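Local coordinates for uncharacterized protein (Legionella pneumophila subsp. pneumophila, PDB 4HFV) that is of uncertain function but is probably an effector delivered by the Dot/Icm type IV secretion system, and may be involved in metaeffector activity, at residues Leu23-Ser26 and Lys32-Glu35; Asp122-Tyr127 and His173-Glu178. One frame throughout, in Å; residues are numbered along the deposited sequence.

Interaction 1: Leu23-Ser26 and Lys32-Glu35; sequences LIKS and KIIE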
loop_
_atom_site.group_PDB
_atom_site.type_symbol
_atom_site.label_atom_id
_atom_site.label_comp_id
_atom_site.label_asym_id
_atom_site.label_seq_id
_atom_site.Cartn_x
_atom_site.Cartn_y
_atom_site.Cartn_z
ATOM N N LEU A 23 28.560 -7.139 -20.821
ATOM C CA LEU A 23 27.712 -8.330 -21.013
ATOM C C LEU A 23 27.582 -8.666 -22.501
ATOM O O LEU A 23 27.714 -9.812 -22.908
ATOM C CB LEU A 23 26.293 -8.099 -20.395
ATOM C CG LEU A 23 25.411 -9.368 -20.294
ATOM C CD1 LEU A 23 26.081 -10.437 -19.361
ATOM C CD2 LEU A 23 24.000 -9.039 -19.811
ATOM N N ILE A 24 27.315 -7.663 -23.318
ATOM C CA ILE A 24 27.200 -7.850 -24.748
ATOM C C ILE A 24 28.518 -8.409 -25.330
ATOM O O ILE A 24 28.526 -9.377 -26.103
ATOM C CB ILE A 24 26.822 -6.507 -25.439
ATOM C CG1 ILE A 24 25.341 -6.149 -25.171
ATOM C CG2 ILE A 24 27.038 -6.575 -26.949
ATOM C CD1 ILE A 24 25.033 -4.661 -25.380
ATOM N N LYS A 25 29.628 -7.785 -24.939
ATOM C CA LYS A 25 30.928 -8.145 -25.437
ATOM C C LYS A 25 31.382 -9.517 -24.936
ATOM O O LYS A 25 32.171 -10.148 -25.627
ATOM C CB LYS A 25 31.949 -7.040 -25.127
ATOM C CG LYS A 25 31.877 -5.875 -26.116
ATOM C CD LYS A 25 32.665 -4.654 -25.617
ATOM C CE LYS A 25 32.745 -3.531 -26.676
ATOM N NZ LYS A 25 33.624 -2.424 -26.192
ATOM N N SER A 26 30.884 -9.973 -23.777
ATOM C CA SER A 26 31.232 -11.311 -23.272
ATOM C C SER A 26 30.678 -12.392 -24.192
ATOM O O SER A 26 31.193 -13.490 -24.208
ATOM C CB SER A 26 30.770 -11.564 -21.817
ATOM O OG SER A 26 29.356 -11.684 -21.726
ATOM N N LYS A 32 29.262 -4.287 -32.477
ATOM C CA LYS A 32 29.409 -2.872 -32.769
ATOM C C LYS A 32 28.348 -2.113 -31.970
ATOM O O LYS A 32 27.164 -2.211 -32.250
ATOM C CB LYS A 32 29.310 -2.593 -34.270
ATOM C CG LYS A 32 29.037 -1.129 -34.602
ATOM C CD LYS A 32 29.917 -0.150 -33.815
ATOM C CE LYS A 32 29.594 1.301 -34.197
ATOM N NZ LYS A 32 29.747 2.266 -33.064
ATOM N N ILE A 33 28.817 -1.397 -30.949
ATOM C CA ILE A 33 27.980 -0.667 -30.026
ATOM C C ILE A 33 27.672 0.693 -30.582
ATOM O O ILE A 33 28.564 1.529 -30.749
ATOM C CB ILE A 33 28.700 -0.389 -28.682
ATOM C CG1 ILE A 33 29.216 -1.685 -28.040
ATOM C CG2 ILE A 33 27.781 0.374 -27.733
ATOM C CD1 ILE A 33 28.168 -2.724 -27.776
ATOM N N ILE A 34 26.401 0.947 -30.818
ATOM C CA ILE A 34 25.986 2.296 -31.126
ATOM C C ILE A 34 25.662 2.988 -29.799
ATOM O O ILE A 34 24.720 2.594 -29.114
ATOM C CB ILE A 34 24.753 2.310 -32.020
ATOM C CG1 ILE A 34 24.930 1.347 -33.194
ATOM C CG2 ILE A 34 24.468 3.760 -32.517
ATOM C CD1 ILE A 34 25.686 1.946 -34.349
ATOM N N GLU A 35 26.446 4.001 -29.430
ATOM C CA GLU A 35 26.274 4.694 -28.147
ATOM C C GLU A 35 24.802 5.042 -27.817
ATOM O O GLU A 35 24.267 4.656 -26.760
ATOM C CB GLU A 35 27.121 5.975 -28.106
ATOM C CG GLU A 35 27.239 6.598 -26.700
ATOM C CD GLU A 35 27.768 8.038 -26.702
ATOM O OE1 GLU A 35 27.068 8.925 -26.156
ATOM O OE2 GLU A 35 28.882 8.281 -27.232
#
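Ile-33 reaches across to Ile-24 and Lys-25 at the end of helix 9-27, touching both residues with a single branch. From CB, its CG1 lies beside the backbone N and anti to the carbonyl carbon (chi1 -55°), which turns this longer branch toward the helix. CG1 comes alongside the aliphatic part of Lys-25, with Lys-25 CE 4.2 Å from Ile-33 CG1. The lysine leaves its helix to one side and reaches this place through an extended chain. One bond further, the terminal methyl CD1 of Ile-33 meets the branch methyl CG2 of Ile-24 at 4.1 Å, so the two isoleucines approach tip to tip. The other end of Ile-24 is also near, its CD1 lying 4.4 Å from Ile-33 CD1. No hydrogen bond crosses the contact. Within the segments, Ser-26 OG bonds to Leu-23 O at 2.8 Å, one turn back in the helix, and Lys-32 NZ bonds to Ile-33 O at 2.7 Å from well above the carbonyl plane. Glu-35 O is hydrogen-bonded by Arg-17 of helix 9-27. Ile-24 is buried and also packs on Ala-31, Ser-41 and Val-45, while Lys-25 is exposed, giving the contact an apolar inner side and, at the lysine, an exposed outer edge. The chain leaving helix 9-27 doubles back and packs a loop isoleucine on the helix's last turn, a short-range helix-loop contact away from the succinate site.

Interaction 2: Asp122-Tyr127 and His173-Glu178; sequences DLADMY and HKLRHE
With CG beside its backbone N (chi1 -70°) and the chain extended beyond it (chi2 162°), Leu-175 sends its CD1 methyl between Leu-123, Ala-124 and Tyr-127 of the facing helix. That methyl lies 3.6 Å from Leu-123 CB and equally near the backbone N of Ala-124. It also approaches the Tyr-127 ring obliquely, at 4.0 Å from CD2, the two side chains crossing at about a right angle. Nearer the root of the leucine, Ala-124 CB and Leu-175 CB stand 4.1 Å apart; the small alanine lets their CA atoms come within 5.9 Å. The segment axes approach to 9.1 Å and run nearly antiparallel, at 150°. No hydrogen bond or salt bridge crosses, and the closest side-chain contacts are apolar; Arg-176 NH2 stays 5.6 Å from Asp-125 OD1, probably only a weak attraction. Along helix 161-188, Lys-174 NZ forms a salt bridge with Glu-178 OE2. His-173 and Arg-176 hydrogen-bond a succinic acid, probably from the crystallisation liquor; His-173 stacks on His-173 of the second subunit, whose Arg-145 salt-bridges Asp-125. Leu-123 and Tyr-127 touch Tyr-82, and selenomethionine Met-126 packs on Asn-78 and Ala-79, placing helix 120-136 between helix 70-90 and helix 161-188.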
loop_
_atom_site.group_PDB
_atom_site.type_symbol
_atom_site.label_atom_id
_atom_site.label_comp_id
_atom_site.label_asym_id
_atom_site.label_seq_id
_atom_site.Cartn_x
_atom_site.Cartn_y
_atom_site.Cartn_z
ATOM N N ASP A 122 14.307 1.584 3.753
ATOM C CA ASP A 122 14.905 1.911 2.467
ATOM C C ASP A 122 14.245 1.148 1.336
ATOM O O ASP A 122 13.998 1.699 0.267
ATOM C CB ASP A 122 16.380 1.520 2.450
ATOM C CG ASP A 122 17.225 2.321 3.431
ATOM O OD1 ASP A 122 16.911 3.513 3.681
ATOM O OD2 ASP A 122 18.217 1.752 3.951
ATOM N N LEU A 123 14.017 -0.143 1.554
ATOM C CA LEU A 123 13.513 -0.992 0.493
ATOM C C LEU A 123 12.087 -0.610 0.224
ATOM O O LEU A 123 11.661 -0.540 -0.942
ATOM C CB LEU A 123 13.544 -2.454 0.899
ATOM C CG LEU A 123 14.938 -3.075 0.821
ATOM C CD1 LEU A 123 14.929 -4.523 1.266
ATOM C CD2 LEU A 123 15.462 -2.955 -0.602
ATOM N N ALA A 124 11.340 -0.391 1.304
ATOM C CA ALA A 124 9.958 0.038 1.146
ATOM C C ALA A 124 9.915 1.324 0.306
ATOM O O ALA A 124 9.143 1.420 -0.628
ATOM C CB ALA A 124 9.255 0.243 2.482
ATOM N N ASP A 125 10.738 2.304 0.647
ATOM C CA ASP A 125 10.767 3.564 -0.122
ATOM C C ASP A 125 11.194 3.321 -1.591
ATOM O O ASP A 125 10.584 3.857 -2.536
ATOM C CB ASP A 125 11.702 4.572 0.557
ATOM C CG ASP A 125 11.231 4.971 1.953
ATOM O OD1 ASP A 125 10.033 4.796 2.281
ATOM O OD2 ASP A 125 12.070 5.452 2.736
HETATM N N MSE A 126 12.246 2.517 -1.792
HETATM C CA MSE A 126 12.708 2.230 -3.136
HETATM C C MSE A 126 11.677 1.519 -3.992
HETATM O O MSE A 126 11.382 1.967 -5.126
HETATM C CB MSE A 126 14.031 1.434 -3.091
HETATM C CG MSE A 126 15.131 2.239 -2.386
HETATM SE SE MSE A 126 16.702 1.175 -1.877
HETATM C CE MSE A 126 17.040 0.910 -3.692
ATOM N N TYR A 127 11.158 0.394 -3.504
ATOM C CA TYR A 127 10.231 -0.378 -4.312
ATOM C C TYR A 127 8.919 0.381 -4.534
ATOM O O TYR A 127 8.273 0.224 -5.577
ATOM C CB TYR A 127 9.888 -1.724 -3.685
ATOM C CG TYR A 127 11.032 -2.721 -3.639
ATOM C CD1 TYR A 127 12.022 -2.735 -4.606
ATOM C CD2 TYR A 127 11.094 -3.669 -2.616
ATOM C CE1 TYR A 127 13.054 -3.652 -4.548
ATOM C CE2 TYR A 127 12.108 -4.590 -2.552
ATOM C CZ TYR A 127 13.085 -4.578 -3.530
ATOM O OH TYR A 127 14.101 -5.507 -3.480
ATOM N N HIS A 173 4.109 -4.041 0.577
ATOM C CA HIS A 173 3.076 -4.360 1.571
ATOM C C HIS A 173 3.692 -5.167 2.752
ATOM O O HIS A 173 3.390 -4.917 3.931
ATOM C CB HIS A 173 1.954 -5.170 0.952
ATOM C CG HIS A 173 0.886 -5.533 1.930
ATOM N ND1 HIS A 173 0.233 -4.597 2.697
ATOM C CD2 HIS A 173 0.356 -6.734 2.269
ATOM C CE1 HIS A 173 -0.656 -5.204 3.461
ATOM N NE2 HIS A 173 -0.583 -6.503 3.235
ATOM N N LYS A 174 4.529 -6.147 2.419
ATOM C CA LYS A 174 5.162 -7.030 3.407
ATOM C C LYS A 174 6.152 -6.223 4.252
ATOM O O LYS A 174 6.166 -6.325 5.490
ATOM C CB LYS A 174 5.859 -8.204 2.708
ATOM C CG LYS A 174 6.553 -9.201 3.670
ATOM C CD LYS A 174 6.864 -10.510 2.969
ATOM C CE LYS A 174 7.190 -11.639 3.955
ATOM N NZ LYS A 174 8.535 -11.465 4.570
ATOM N N LEU A 175 6.930 -5.366 3.589
ATOM C CA LEU A 175 7.876 -4.510 4.295
ATOM C C LEU A 175 7.176 -3.561 5.277
ATOM O O LEU A 175 7.588 -3.461 6.464
ATOM C CB LEU A 175 8.797 -3.768 3.301
ATOM C CG LEU A 175 9.833 -4.629 2.554
ATOM C CD1 LEU A 175 10.304 -3.859 1.346
ATOM C CD2 LEU A 175 11.007 -4.981 3.443
ATOM N N ARG A 176 6.087 -2.919 4.845
ATOM C CA ARG A 176 5.325 -2.050 5.727
ATOM C C ARG A 176 4.717 -2.820 6.891
ATOM O O ARG A 176 4.726 -2.330 8.029
ATOM C CB ARG A 176 4.251 -1.272 4.951
ATOM C CG ARG A 176 4.874 -0.161 4.176
ATOM C CD ARG A 176 3.930 0.660 3.373
ATOM N NE ARG A 176 4.673 1.634 2.560
ATOM C CZ ARG A 176 4.137 2.282 1.523
ATOM N NH1 ARG A 176 2.869 2.077 1.205
ATOM N NH2 ARG A 176 4.854 3.139 0.812
ATOM N N HIS A 177 4.257 -4.044 6.620
ATOM C CA HIS A 177 3.788 -4.935 7.685
ATOM C C HIS A 177 4.892 -5.147 8.727
ATOM O O HIS A 177 4.671 -5.014 9.939
ATOM C CB HIS A 177 3.312 -6.253 7.070
ATOM C CG HIS A 177 2.710 -7.211 8.048
ATOM N ND1 HIS A 177 1.348 -7.371 8.186
ATOM C CD2 HIS A 177 3.281 -8.072 8.922
ATOM C CE1 HIS A 177 1.105 -8.283 9.114
ATOM N NE2 HIS A 177 2.260 -8.721 9.580
ATOM N N GLU A 178 6.094 -5.465 8.249
ATOM C CA GLU A 178 7.188 -5.802 9.158
ATOM C C GLU A 178 7.620 -4.613 9.993
ATOM O O GLU A 178 7.958 -4.760 11.166
ATOM C CB GLU A 178 8.376 -6.375 8.385
ATOM C CG GLU A 178 8.050 -7.658 7.671
ATOM C CD GLU A 178 9.204 -8.173 6.825
ATOM O OE1 GLU A 178 10.280 -7.532 6.826
ATOM O OE2 GLU A 178 9.029 -9.226 6.161
#

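Interaction 1 comes first along the chain and is complete before interaction 2 begins. The two lie on opposite sides of the chain's centre, their own centres 35 Å apart and their nearest atoms about 19 Å apart, without touching. They share no helix: interaction 1 joins helix 9-27 to the loop that follows it, whereas interaction 2 pairs helix 120-136 with helix 161-188. The first is thus a local closure over a few residues, the second a long-range one that brings together distant parts of this strand-free protein. Both segments of interaction 2 also reach the second subunit, and 173-178 holds residues of the succinate site, roles in which interaction 1 has no part.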